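Local atomic coordinates of DUF5624 domain-containing protein (Legionella pneumophila subsp. pneumophila, PDB entry 4JX2), a protein that is of unknown function but is probably secreted, and appears in the crystal as a two-subunit assembly of mixed alpha-beta chains. Residues Phe82-Leu87 / Ala302-Ser307; Trp278-Val283 / Ile296-Tyr301; Asp240-Lys245 / Gln284-Asn289; Ile260-Gly265 / Thr381-Asn386; Glu112-Ser117 / Met232-Gln237. All blocks are in the same frame, centred on the assembly; numbering follows the deposited sequence.

Contact 1: Phe82-Leu87 / Ala302-Ser307; sequences FINSTL and AAVKPS
Val304, in the loop leading from strand 296-298 to helix 315-339, leans on Ile83 and Asn84 at the turn of a beta hairpin. Its CB already faces the hairpin, 4.5 Å from Ile83 CG2. From there the side chain forks. The CG1 branch is set anti to the backbone N (chi1 178°) and stays farther off, with Val304 CG1 4.3 Å from Asn84 ND2. The CG2 branch, tucked beside the backbone N, does the real touching: Val304 CG2 meets Ile83 CG2, methyl to methyl, at 3.7 Å, and lies 3.9 Å from Asn84 ND2. Ile83 and Val304 slip past each other in opposite directions, whereas the Asn84 side chain reaches Val304 at a slant.

The hairpin joins strands 79-84 and 86-90 through a type II' turn, with Asn84 at positive phi (67°). It is closed by Ile83 N to Thr86 O at 3.0 Å and Thr86 N to Ile83 O at 3.2 Å. Arg261 of the adjacent strand supplies hydrogen bonds to both sides, to Ala302 O through NE and, weakly, to Asn84 OD1 through NH1, and the Tyr320 and Tyr321 hydroxyls hold the loop. The direct contact is made of methyl groups and an amide nitrogen in van der Waals touch, which implies a small, non-directional apolar join.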
# COMPACT_ATOMS: atom_id res chain seq x y z
N PHE A 82 2.52 -12.30 -8.78
CA PHE A 82 3.70 -11.46 -8.91
C PHE A 82 4.22 -11.29 -7.51
O PHE A 82 3.72 -10.45 -6.77
CB PHE A 82 3.37 -10.11 -9.57
CG PHE A 82 2.94 -10.21 -11.02
CD1 PHE A 82 1.60 -10.35 -11.36
CD2 PHE A 82 3.87 -10.10 -12.05
CE1 PHE A 82 1.20 -10.41 -12.70
CE2 PHE A 82 3.47 -10.13 -13.39
CZ PHE A 82 2.14 -10.30 -13.70
N ILE A 83 5.14 -12.17 -7.11
CA ILE A 83 5.67 -12.18 -5.75
C ILE A 83 7.16 -11.91 -5.80
O ILE A 83 7.92 -12.70 -6.37
CB ILE A 83 5.29 -13.50 -5.01
CG1 ILE A 83 3.74 -13.58 -4.87
CG2 ILE A 83 6.00 -13.57 -3.62
CD1 ILE A 83 3.18 -14.82 -4.31
N ASN A 84 7.56 -10.78 -5.16
CA ASN A 84 8.92 -10.25 -5.07
C ASN A 84 9.39 -9.80 -6.45
O ASN A 84 8.99 -8.71 -6.86
CB ASN A 84 9.89 -11.24 -4.41
CG ASN A 84 9.72 -11.33 -2.92
OD1 ASN A 84 9.54 -10.32 -2.23
ND2 ASN A 84 9.83 -12.53 -2.37
N SER A 85 10.17 -10.62 -7.20
CA SER A 85 10.61 -10.25 -8.55
C SER A 85 10.07 -11.23 -9.62
O SER A 85 10.18 -10.96 -10.82
CB SER A 85 12.14 -10.21 -8.62
OG SER A 85 12.68 -9.29 -7.70
N THR A 86 9.48 -12.36 -9.18
CA THR A 86 9.04 -13.41 -10.08
C THR A 86 7.53 -13.45 -10.28
O THR A 86 6.77 -13.18 -9.36
CB THR A 86 9.52 -14.77 -9.50
OG1 THR A 86 10.91 -14.69 -9.23
CG2 THR A 86 9.24 -15.97 -10.42
N LEU A 87 7.12 -13.83 -11.50
CA LEU A 87 5.75 -14.14 -11.85
C LEU A 87 5.57 -15.65 -11.78
O LEU A 87 6.34 -16.38 -12.43
CB LEU A 87 5.32 -13.63 -13.24
CG LEU A 87 3.92 -14.14 -13.69
CD1 LEU A 87 2.82 -13.75 -12.70
CD2 LEU A 87 3.56 -13.65 -15.04
N ALA A 302 0.84 -10.07 1.96
CA ALA A 302 0.67 -11.49 1.73
C ALA A 302 1.99 -12.19 2.02
O ALA A 302 3.06 -11.67 1.68
CB ALA A 302 0.24 -11.75 0.30
N ALA A 303 1.91 -13.36 2.68
CA ALA A 303 3.08 -14.17 2.98
C ALA A 303 3.68 -14.80 1.71
O ALA A 303 2.96 -15.09 0.76
CB ALA A 303 2.69 -15.26 3.94
N VAL A 304 5.00 -15.02 1.73
CA VAL A 304 5.75 -15.76 0.71
C VAL A 304 5.80 -17.22 1.26
O VAL A 304 6.54 -17.51 2.20
CB VAL A 304 7.13 -15.11 0.45
CG1 VAL A 304 7.91 -15.91 -0.58
CG2 VAL A 304 6.96 -13.66 0.00
N LYS A 305 4.91 -18.07 0.78
CA LYS A 305 4.75 -19.44 1.27
C LYS A 305 5.91 -20.40 0.85
O LYS A 305 6.58 -20.17 -0.17
CB LYS A 305 3.38 -19.99 0.82
CG LYS A 305 2.23 -19.40 1.61
CD LYS A 305 2.26 -19.87 3.03
CE LYS A 305 1.51 -18.96 3.95
NZ LYS A 305 1.68 -19.42 5.33
N PRO A 306 6.18 -21.47 1.64
CA PRO A 306 7.36 -22.33 1.35
C PRO A 306 7.33 -23.05 0.01
O PRO A 306 8.39 -23.10 -0.63
CB PRO A 306 7.37 -23.34 2.49
CG PRO A 306 6.60 -22.70 3.59
CD PRO A 306 5.54 -21.87 2.92
N SER A 307 6.17 -23.59 -0.43
CA SER A 307 6.10 -24.31 -1.71
C SER A 307 5.92 -23.37 -2.94
O SER A 307 5.66 -23.86 -4.04
CB SER A 307 5.02 -25.38 -1.68
OG SER A 307 3.71 -24.83 -1.73

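Contact 2: Trp278-Val283 / Ile296-Tyr301; sequences WLVPFV and IYITPY
Val280 packs on Ile296 and Ile298 inside a beta-alpha-beta unit, strand 257-262, helix 279-286 and strand 296-298, in which the helix between the two parallel strands packs on the sheet. The apolar contacts are all of branched aliphatic chains. Ile296 and Ile298, two residues apart, present the same face of the strand to the helix, and Val280 CG2 is placed to reach both; it lies 4.3 Å from Ile296 CG2. One turn further on, Val283 CG1 approaches Ile296 CD1 more loosely, at 4.7 Å. Ile260 of the neighbouring parallel strand adds to this layer.

The polar bonds run within the helical segment or to other partners, not between Val280 and the strand. Phe282 N bonds Trp278 O at 3.1 Å and Val283 N bonds Leu279 O at 2.9 Å. On the strand, Tyr297 turns to the other face, where its ring meets Trp326 edge-to-face and its OH bonds His330 and Arg333. Toward the end of the strand, the last touch is Ile298 CD1 to Val280 CG2, 4.2 Å.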
# COMPACT_ATOMS: atom_id res chain seq x y z
N TRP A 278 3.02 -0.47 -12.91
CA TRP A 278 2.77 -0.71 -14.32
C TRP A 278 2.42 -2.16 -14.61
O TRP A 278 2.03 -2.46 -15.75
CB TRP A 278 3.97 -0.26 -15.17
CG TRP A 278 5.26 -0.92 -14.81
CD1 TRP A 278 6.24 -0.42 -14.00
CD2 TRP A 278 5.72 -2.21 -15.24
NE1 TRP A 278 7.26 -1.33 -13.86
CE2 TRP A 278 6.99 -2.43 -14.64
CE3 TRP A 278 5.19 -3.21 -16.09
CZ2 TRP A 278 7.71 -3.62 -14.83
CZ3 TRP A 278 5.92 -4.37 -16.30
CH2 TRP A 278 7.16 -4.57 -15.67
N LEU A 279 2.53 -3.06 -13.60
CA LEU A 279 2.14 -4.47 -13.80
C LEU A 279 0.65 -4.56 -14.03
O LEU A 279 0.20 -5.47 -14.71
CB LEU A 279 2.54 -5.38 -12.63
CG LEU A 279 4.00 -5.71 -12.46
CD1 LEU A 279 4.21 -6.45 -11.18
CD2 LEU A 279 4.55 -6.52 -13.61
N VAL A 280 -0.12 -3.62 -13.44
CA VAL A 280 -1.57 -3.58 -13.54
C VAL A 280 -1.98 -3.34 -15.01
O VAL A 280 -2.59 -4.27 -15.58
CB VAL A 280 -2.21 -2.60 -12.53
CG1 VAL A 280 -3.74 -2.57 -12.69
CG2 VAL A 280 -1.82 -2.95 -11.10
N PRO A 281 -1.61 -2.22 -15.70
CA PRO A 281 -1.97 -2.11 -17.13
C PRO A 281 -1.31 -3.20 -17.99
O PRO A 281 -1.94 -3.66 -18.95
CB PRO A 281 -1.45 -0.72 -17.51
CG PRO A 281 -0.38 -0.41 -16.51
CD PRO A 281 -0.88 -1.02 -15.24
N PHE A 282 -0.08 -3.65 -17.66
CA PHE A 282 0.63 -4.71 -18.38
C PHE A 282 -0.21 -6.02 -18.40
O PHE A 282 -0.42 -6.61 -19.47
CB PHE A 282 2.04 -4.94 -17.79
CG PHE A 282 2.78 -6.12 -18.36
CD1 PHE A 282 3.00 -6.24 -19.73
CD2 PHE A 282 3.25 -7.13 -17.53
CE1 PHE A 282 3.65 -7.36 -20.26
CE2 PHE A 282 3.93 -8.23 -18.06
CZ PHE A 282 4.11 -8.34 -19.42
N VAL A 283 -0.72 -6.44 -17.23
CA VAL A 283 -1.56 -7.64 -17.12
C VAL A 283 -2.87 -7.44 -17.94
O VAL A 283 -3.29 -8.38 -18.64
CB VAL A 283 -1.83 -8.02 -15.65
CG1 VAL A 283 -2.96 -9.02 -15.51
CG2 VAL A 283 -0.58 -8.60 -15.05
N ILE A 296 -7.77 -8.02 -9.79
CA ILE A 296 -6.36 -7.71 -9.57
C ILE A 296 -6.20 -7.07 -8.19
O ILE A 296 -6.67 -5.95 -7.98
CB ILE A 296 -5.80 -6.78 -10.69
CG1 ILE A 296 -6.00 -7.40 -12.09
CG2 ILE A 296 -4.34 -6.43 -10.43
CD1 ILE A 296 -6.06 -6.42 -13.21
N TYR A 297 -5.53 -7.77 -7.25
CA TYR A 297 -5.36 -7.25 -5.89
C TYR A 297 -3.89 -7.07 -5.57
O TYR A 297 -3.10 -7.97 -5.82
CB TYR A 297 -6.04 -8.17 -4.85
CG TYR A 297 -7.55 -8.24 -4.99
CD1 TYR A 297 -8.35 -7.18 -4.57
CD2 TYR A 297 -8.17 -9.34 -5.56
CE1 TYR A 297 -9.74 -7.22 -4.73
CE2 TYR A 297 -9.56 -9.39 -5.72
CZ TYR A 297 -10.33 -8.33 -5.29
OH TYR A 297 -11.69 -8.37 -5.47
N ILE A 298 -3.54 -5.87 -5.06
CA ILE A 298 -2.18 -5.59 -4.61
C ILE A 298 -2.21 -5.90 -3.13
O ILE A 298 -2.88 -5.20 -2.38
CB ILE A 298 -1.68 -4.16 -4.95
CG1 ILE A 298 -1.75 -3.91 -6.49
CG2 ILE A 298 -0.25 -3.95 -4.40
CD1 ILE A 298 -1.52 -2.58 -6.89
N THR A 299 -1.55 -7.00 -2.73
CA THR A 299 -1.54 -7.49 -1.36
C THR A 299 -0.11 -7.45 -0.79
O THR A 299 0.53 -8.50 -0.67
CB THR A 299 -2.15 -8.91 -1.33
OG1 THR A 299 -1.37 -9.76 -2.17
CG2 THR A 299 -3.62 -8.93 -1.77
N PRO A 300 0.40 -6.25 -0.37
CA PRO A 300 1.80 -6.17 0.08
C PRO A 300 2.13 -6.99 1.34
O PRO A 300 3.30 -7.33 1.56
CB PRO A 300 2.00 -4.68 0.32
CG PRO A 300 1.02 -4.02 -0.60
CD PRO A 300 -0.19 -4.90 -0.44
N TYR A 301 1.12 -7.36 2.12
CA TYR A 301 1.37 -8.11 3.35
C TYR A 301 1.08 -9.60 3.19
O TYR A 301 1.17 -10.34 4.17
CB TYR A 301 0.63 -7.47 4.53
CG TYR A 301 1.06 -6.04 4.78
CD1 TYR A 301 2.39 -5.73 5.08
CD2 TYR A 301 0.15 -4.99 4.70
CE1 TYR A 301 2.79 -4.41 5.29
CE2 TYR A 301 0.53 -3.68 4.96
CZ TYR A 301 1.86 -3.38 5.23
OH TYR A 301 2.22 -2.08 5.47

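Contact 3: Asp240-Lys245 / Gln284-Asn289; sequences DQLHSK and QALSNN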
# COMPACT_ATOMS: atom_id res chain seq x y z
N ASP A 240 8.56 -8.46 -23.25
CA ASP A 240 8.61 -9.34 -24.40
C ASP A 240 8.88 -10.79 -23.97
O ASP A 240 8.26 -11.71 -24.50
CB ASP A 240 9.67 -8.89 -25.41
CG ASP A 240 9.75 -9.78 -26.63
OD1 ASP A 240 8.75 -9.85 -27.37
OD2 ASP A 240 10.79 -10.46 -26.82
N GLN A 241 9.82 -10.99 -23.01
CA GLN A 241 10.16 -12.32 -22.52
C GLN A 241 8.94 -13.00 -21.87
O GLN A 241 8.69 -14.19 -22.12
CB GLN A 241 11.33 -12.27 -21.56
CG GLN A 241 12.68 -12.08 -22.25
CD GLN A 241 13.10 -13.21 -23.16
OE1 GLN A 241 13.48 -12.98 -24.30
NE2 GLN A 241 13.07 -14.44 -22.68
N LEU A 242 8.17 -12.24 -21.10
CA LEU A 242 6.96 -12.76 -20.49
C LEU A 242 5.88 -13.07 -21.54
O LEU A 242 5.24 -14.12 -21.46
CB LEU A 242 6.38 -11.81 -19.44
CG LEU A 242 5.28 -12.49 -18.64
CD1 LEU A 242 5.82 -13.71 -17.87
CD2 LEU A 242 4.57 -11.54 -17.74
N HIS A 243 5.64 -12.14 -22.49
CA HIS A 243 4.64 -12.36 -23.50
C HIS A 243 4.97 -13.66 -24.27
O HIS A 243 4.07 -14.47 -24.47
CB HIS A 243 4.50 -11.15 -24.43
CG HIS A 243 3.58 -11.40 -25.58
ND1 HIS A 243 4.05 -11.89 -26.79
CD2 HIS A 243 2.24 -11.30 -25.64
CE1 HIS A 243 2.98 -12.02 -27.56
NE2 HIS A 243 1.87 -11.69 -26.92
N SER A 244 6.24 -13.88 -24.65
CA SER A 244 6.65 -15.08 -25.38
C SER A 244 6.27 -16.36 -24.60
O SER A 244 5.74 -17.32 -25.19
CB SER A 244 8.15 -15.06 -25.68
OG SER A 244 8.54 -14.00 -26.54
N LYS A 245 6.51 -16.35 -23.26
CA LYS A 245 6.23 -17.47 -22.36
C LYS A 245 4.73 -17.65 -22.10
O LYS A 245 4.26 -18.77 -22.26
CB LYS A 245 6.98 -17.30 -21.03
CG LYS A 245 8.31 -18.00 -20.97
CD LYS A 245 8.60 -18.40 -19.52
CE LYS A 245 9.88 -19.17 -19.30
NZ LYS A 245 9.99 -19.66 -17.90
N GLN A 284 -3.47 -6.23 -17.91
CA GLN A 284 -4.68 -5.91 -18.68
C GLN A 284 -4.40 -6.07 -20.17
O GLN A 284 -5.25 -6.62 -20.88
CB GLN A 284 -5.16 -4.49 -18.40
CG GLN A 284 -5.86 -4.28 -17.05
CD GLN A 284 -6.23 -2.82 -16.94
OE1 GLN A 284 -5.60 -2.04 -16.21
NE2 GLN A 284 -7.23 -2.40 -17.72
N ALA A 285 -3.21 -5.63 -20.63
CA ALA A 285 -2.75 -5.75 -22.01
C ALA A 285 -2.64 -7.23 -22.41
O ALA A 285 -3.18 -7.62 -23.45
CB ALA A 285 -1.42 -5.03 -22.19
N LEU A 286 -2.00 -8.06 -21.56
CA LEU A 286 -1.85 -9.50 -21.77
C LEU A 286 -3.20 -10.18 -21.93
O LEU A 286 -3.37 -11.03 -22.82
CB LEU A 286 -1.09 -10.15 -20.60
CG LEU A 286 0.39 -9.80 -20.43
CD1 LEU A 286 0.92 -10.33 -19.09
CD2 LEU A 286 1.22 -10.32 -21.58
N SER A 287 -4.18 -9.79 -21.11
CA SER A 287 -5.53 -10.34 -21.10
C SER A 287 -6.37 -9.84 -22.26
O SER A 287 -7.50 -10.29 -22.40
CB SER A 287 -6.24 -9.96 -19.80
OG SER A 287 -6.76 -8.64 -19.83
N ASN A 288 -5.84 -8.86 -23.05
CA ASN A 288 -6.53 -8.18 -24.15
C ASN A 288 -7.85 -7.60 -23.59
O ASN A 288 -8.93 -7.78 -24.14
CB ASN A 288 -6.75 -9.11 -25.37
CG ASN A 288 -7.32 -8.44 -26.60
OD1 ASN A 288 -8.17 -9.02 -27.28
ND2 ASN A 288 -6.87 -7.22 -26.94
N ASN A 289 -7.71 -6.95 -22.42
CA ASN A 289 -8.75 -6.29 -21.64
C ASN A 289 -9.96 -7.21 -21.34
O ASN A 289 -11.05 -6.71 -21.04
CB ASN A 289 -9.17 -5.00 -22.32
CG ASN A 289 -8.07 -3.97 -22.22
OD1 ASN A 289 -7.89 -3.33 -21.18
ND2 ASN A 289 -7.25 -3.89 -23.27
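Beside Leu286, the residue that reaches Leu242 and His243 across the contact, the carbonyl oxygen Gln284 O is gripped twice. Ser287 OG donates to Gln284 O at 2.7 Å and Asn289 N at 2.9 Å, the two coming from opposite faces of the carbonyl plane. The hydroxyl comes to the side of the oxygen, with a C=O...donor angle of 119°, tilted 29° from the carbonyl plane. Together with Asn288 N to Ala285 O at 3.0 Å, the bond from Asn289 N makes a Schellman motif, and Asn288 takes the positive phi (55°) that turns the chain away from the helix.

Leu286 itself works with both methyls. Its CD1 lies 4.1 Å from Leu242 CD2, the two leucine side chains crossing at about a right angle. Its CD2 comes to the edge of the His243 imidazole, near the ring plane and 4.3 Å from His243 CD2, while that ring also stacks with Trp401. On the other helix, Asp240 O accepts from both Ser244 N and Ser244 OG.

The contact joins the last part of helix 279-286 to helix 223-247. Helix 223-247 touches strand 96-101, an outermost strand of the sheet, where Leu242 meets Gln100 and Lys245 NZ bonds Lys99 O.

Contact 4: Ile260-Gly265 / Thr381-Asn386; sequences IRFVAG and TEMLSN. With SO4 (sulfate ion), chain F.
The selenomethionine Met383 points its SE atom at the rim of the Phe262 ring in a Met-aromatic contact of the edge kind. SE lies 5.4 Å from the ring centroid and 81° off the ring normal, so it sits close to the ring plane and is nearest Phe262 CE2, at 4.2 Å. The same Met383 SE also touches Ala264 CB, at 3.9 Å. Phe262, the last residue of strand 257-262, and Ala264 just beyond it thus offer the selenium a ring edge and a methyl. Ala264 is the centre of an inverse gamma turn, and Trp278 packs on Met383 as well.

Next to Met383, the Glu382 carboxylate ties the loop together. Thr381 OG1 donates to Glu382 OE2 at 2.8 Å on its anti side, and Asn386 ND2 approaches Glu382 OE1 at 2.9 Å from above the carboxylate plane. Ser276 OG is a further partner of OE2. A type I turn runs from Met383 to Asn386. Beside it sits a sulfate, probably from the crystallisation liquor, whose partners farther off in the sequence or across the dimer are Asn267 ND2 and Arg332 NH2 of the second subunit. Within the turn, Leu384 N donates to sulfate O3 at 3.2 Å, with an N-H...O angle of 158°.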
# COMPACT_ATOMS: atom_id res chain seq x y z
N ILE A 260 -0.65 -9.19 -6.68
CA ILE A 260 0.57 -8.40 -6.85
C ILE A 260 1.16 -8.08 -5.47
O ILE A 260 0.56 -7.37 -4.68
CB ILE A 260 0.33 -7.12 -7.71
CG1 ILE A 260 -0.16 -7.50 -9.14
CG2 ILE A 260 1.60 -6.26 -7.73
CD1 ILE A 260 -0.71 -6.40 -9.99
N ARG A 261 2.34 -8.65 -5.21
CA ARG A 261 3.19 -8.45 -4.02
C ARG A 261 4.62 -8.30 -4.56
O ARG A 261 5.56 -8.97 -4.14
CB ARG A 261 3.02 -9.62 -3.02
CG ARG A 261 3.68 -9.38 -1.67
CD ARG A 261 4.44 -10.62 -1.27
NE ARG A 261 5.18 -10.46 -0.01
CZ ARG A 261 6.45 -10.09 0.07
NH1 ARG A 261 7.13 -9.81 -1.03
NH2 ARG A 261 7.04 -9.99 1.24
N PHE A 262 4.74 -7.44 -5.57
CA PHE A 262 5.97 -7.16 -6.30
C PHE A 262 6.81 -6.09 -5.61
O PHE A 262 6.33 -4.99 -5.31
CB PHE A 262 5.62 -6.73 -7.71
CG PHE A 262 6.81 -6.52 -8.61
CD1 PHE A 262 7.35 -7.58 -9.34
CD2 PHE A 262 7.35 -5.25 -8.77
CE1 PHE A 262 8.41 -7.36 -10.21
CE2 PHE A 262 8.44 -5.05 -9.61
CZ PHE A 262 8.95 -6.10 -10.34
N VAL A 263 8.10 -6.42 -5.38
CA VAL A 263 9.07 -5.57 -4.70
C VAL A 263 10.22 -5.23 -5.66
O VAL A 263 10.95 -6.13 -6.11
CB VAL A 263 9.61 -6.18 -3.37
CG1 VAL A 263 10.26 -5.10 -2.50
CG2 VAL A 263 8.53 -6.94 -2.61
N ALA A 264 10.38 -3.92 -5.94
CA ALA A 264 11.44 -3.39 -6.79
C ALA A 264 12.73 -3.22 -5.95
O ALA A 264 13.03 -2.12 -5.45
CB ALA A 264 11.00 -2.07 -7.43
N GLY A 265 13.42 -4.34 -5.74
CA GLY A 265 14.66 -4.41 -4.96
C GLY A 265 14.53 -3.90 -3.55
O GLY A 265 13.76 -4.45 -2.75
N THR A 381 6.23 6.42 -3.37
CA THR A 381 5.21 5.53 -3.94
C THR A 381 5.62 4.95 -5.30
O THR A 381 5.08 3.94 -5.72
CB THR A 381 3.88 6.29 -4.08
OG1 THR A 381 4.03 7.40 -4.98
CG2 THR A 381 3.33 6.75 -2.75
N GLU A 382 6.55 5.61 -5.99
CA GLU A 382 6.99 5.25 -7.34
C GLU A 382 8.28 4.44 -7.40
O GLU A 382 9.15 4.55 -6.53
CB GLU A 382 7.23 6.52 -8.16
CG GLU A 382 6.05 7.49 -8.22
CD GLU A 382 4.73 6.86 -8.58
OE1 GLU A 382 4.62 6.27 -9.69
OE2 GLU A 382 3.80 6.94 -7.75
N MSE A 383 8.38 3.65 -8.45
CA MSE A 383 9.57 2.85 -8.81
C MSE A 383 10.15 3.53 -10.00
O MSE A 383 9.37 4.09 -10.79
CB MSE A 383 9.20 1.38 -9.16
CG MSE A 383 7.86 0.91 -8.62
SE MSE A 383 7.55 -0.95 -8.98
CE MSE A 383 6.38 -0.78 -10.50
N LEU A 384 11.48 3.47 -10.22
CA LEU A 384 12.05 4.10 -11.43
C LEU A 384 11.48 3.48 -12.73
O LEU A 384 11.33 4.20 -13.71
CB LEU A 384 13.59 4.09 -11.46
CG LEU A 384 14.31 5.13 -10.61
CD1 LEU A 384 15.81 5.04 -10.81
CD2 LEU A 384 13.80 6.56 -10.88
N SER A 385 11.07 2.18 -12.70
CA SER A 385 10.49 1.51 -13.85
C SER A 385 9.14 2.12 -14.29
O SER A 385 8.76 1.94 -15.45
CB SER A 385 10.35 0.01 -13.61
OG SER A 385 9.61 -0.30 -12.44
N ASN A 386 8.45 2.92 -13.40
CA ASN A 386 7.20 3.63 -13.74
C ASN A 386 7.47 4.77 -14.74
O ASN A 386 6.52 5.27 -15.34
CB ASN A 386 6.53 4.20 -12.50
CG ASN A 386 5.90 3.20 -11.57
OD1 ASN A 386 5.66 2.05 -11.92
ND2 ASN A 386 5.56 3.65 -10.37
S SO4 F . 14.10 1.94 -7.84
O1 SO4 F . 14.45 3.33 -8.08
O2 SO4 F . 14.70 1.51 -6.56
O3 SO4 F . 12.64 1.82 -7.78
O4 SO4 F . 14.61 1.08 -8.91

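Contact 5: Glu112-Ser117 / Met232-Gln237; sequences EMTAIS and MLTALQ
A bend at chi2 (47°) folds the selenomethionine Met113 against residues 232-237 of helix 223-247, bringing its SE to 3.9 Å from Leu233 CD1. Thr234 has its OG1 beside the backbone N, and this hydroxyl lies against the inner part of the same chain, at Met113 CB and CG. The Met113 and Thr234 side chains run past one another in opposite directions, while Met113 and Leu233 meet at a slant.

A water joins the polar side of the interface. It donates to Thr234 OG1 at 2.7 Å and sits 2.9 Å from Ser117 OG, which is also hydrogen-bonded with Thr230 OG1; its bond to Thr114 OG1, at 3.5 Å, is weak. The threonine hydroxyls also turn back into their own helices, Thr114 to Phe110 O and Thr234 to Thr230 O. Helix 175-197 packs on Met113 and Leu233, and Tyr38 of the second subunit touches Thr114. With segment axes 9.6 Å apart at closest and directions 156° apart, this is antiparallel packing of helices 110-117 and 223-247, both segments lying in the DUF5624 family region.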
# COMPACT_ATOMS: atom_id res chain seq x y z
N GLU A 112 23.07 -5.47 -17.53
CA GLU A 112 23.78 -4.70 -18.56
C GLU A 112 23.16 -3.32 -18.76
O GLU A 112 23.85 -2.31 -18.59
CB GLU A 112 23.81 -5.47 -19.89
CG GLU A 112 24.56 -6.80 -19.86
CD GLU A 112 23.78 -8.05 -19.47
OE1 GLU A 112 22.82 -7.95 -18.66
OE2 GLU A 112 24.16 -9.14 -19.94
N MSE A 113 21.84 -3.29 -19.05
CA MSE A 113 21.08 -2.09 -19.30
C MSE A 113 20.87 -1.24 -18.04
O MSE A 113 21.00 -0.01 -18.13
CB MSE A 113 19.74 -2.48 -19.89
CG MSE A 113 19.28 -1.61 -21.06
SE MSE A 113 20.52 -1.19 -22.50
CE MSE A 113 21.18 -2.91 -22.93
N THR A 114 20.58 -1.87 -16.89
CA THR A 114 20.35 -1.16 -15.61
C THR A 114 21.64 -0.47 -15.15
O THR A 114 21.55 0.66 -14.67
CB THR A 114 19.77 -2.13 -14.56
OG1 THR A 114 18.53 -2.63 -15.06
CG2 THR A 114 19.53 -1.48 -13.21
N ALA A 115 22.81 -1.13 -15.32
CA ALA A 115 24.12 -0.60 -14.96
C ALA A 115 24.38 0.74 -15.65
O ALA A 115 24.87 1.67 -15.02
CB ALA A 115 25.22 -1.61 -15.33
N ILE A 116 24.01 0.86 -16.94
CA ILE A 116 24.17 2.10 -17.72
C ILE A 116 23.14 3.17 -17.23
O ILE A 116 23.54 4.32 -17.05
CB ILE A 116 24.09 1.83 -19.26
CG1 ILE A 116 25.22 0.87 -19.73
CG2 ILE A 116 24.08 3.14 -20.10
CD1 ILE A 116 26.72 1.34 -19.50
N SER A 117 21.86 2.79 -16.98
CA SER A 117 20.76 3.67 -16.52
C SER A 117 21.08 4.36 -15.23
O SER A 117 20.72 5.53 -15.04
CB SER A 117 19.47 2.88 -16.29
OG SER A 117 18.93 2.25 -17.45
N MSE A 232 13.63 2.11 -21.30
CA MSE A 232 12.74 1.63 -22.36
C MSE A 232 13.12 0.22 -22.81
O MSE A 232 12.24 -0.61 -23.03
CB MSE A 232 12.79 2.56 -23.58
CG MSE A 232 11.98 3.81 -23.43
SE MSE A 232 10.07 3.55 -23.45
CE MSE A 232 9.45 5.39 -23.24
N LEU A 233 14.42 -0.06 -22.97
CA LEU A 233 14.88 -1.35 -23.47
C LEU A 233 14.71 -2.42 -22.45
O LEU A 233 14.42 -3.56 -22.80
CB LEU A 233 16.33 -1.30 -23.97
CG LEU A 233 16.59 -0.42 -25.22
CD1 LEU A 233 18.06 -0.22 -25.39
CD2 LEU A 233 15.98 -1.01 -26.48
N THR A 234 14.87 -2.05 -21.18
CA THR A 234 14.71 -2.92 -20.02
C THR A 234 13.24 -3.33 -19.93
O THR A 234 12.98 -4.52 -19.80
CB THR A 234 15.24 -2.21 -18.76
OG1 THR A 234 16.64 -1.92 -18.91
CG2 THR A 234 15.06 -3.03 -17.53
N ALA A 235 12.29 -2.35 -20.03
CA ALA A 235 10.84 -2.61 -20.01
C ALA A 235 10.44 -3.54 -21.16
O ALA A 235 9.76 -4.54 -20.94
CB ALA A 235 10.07 -1.29 -20.13
N LEU A 236 10.91 -3.20 -22.38
CA LEU A 236 10.66 -3.95 -23.60
C LEU A 236 11.14 -5.40 -23.46
O LEU A 236 10.38 -6.30 -23.81
CB LEU A 236 11.34 -3.25 -24.80
CG LEU A 236 11.29 -3.94 -26.18
CD1 LEU A 236 9.85 -4.21 -26.65
CD2 LEU A 236 12.08 -3.12 -27.22
N GLN A 237 12.35 -5.63 -22.93
CA GLN A 237 12.92 -6.96 -22.81
C GLN A 237 12.12 -7.82 -21.83
O GLN A 237 11.73 -8.94 -22.17
CB GLN A 237 14.41 -6.91 -22.41
CG GLN A 237 15.09 -8.27 -22.11
CD GLN A 237 15.18 -9.29 -23.22
OE1 GLN A 237 14.45 -9.26 -24.21
NE2 GLN A 237 16.08 -10.25 -23.08
O HOH W 1 17.22 -0.09 -17.00

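Contacts 2, 4 and 5 are buried, contacts 1 and 3 only partly so. The first four lie on or next to one mixed sheet: contact 1 at the hairpin turn, contact 2 setting a helix on one face, contact 4 at the end of strand 257-262, and contact 3 tying two helices beside the outermost strand 96-101. Contacts 2 and 3 share helix 279-286 and meet through Phe282 and Leu242; contacts 3 and 5 share helix 223-247, which leads from the contact 5 region toward strand 257-262. Aliphatic groups carry contact 2; contacts 4 and 5 both use selenium, contact 5 with a bridging water; contacts 1 and 3 add an amide and an imidazole edge to their methyls. The second subunit touches contacts 2, 4 and 5.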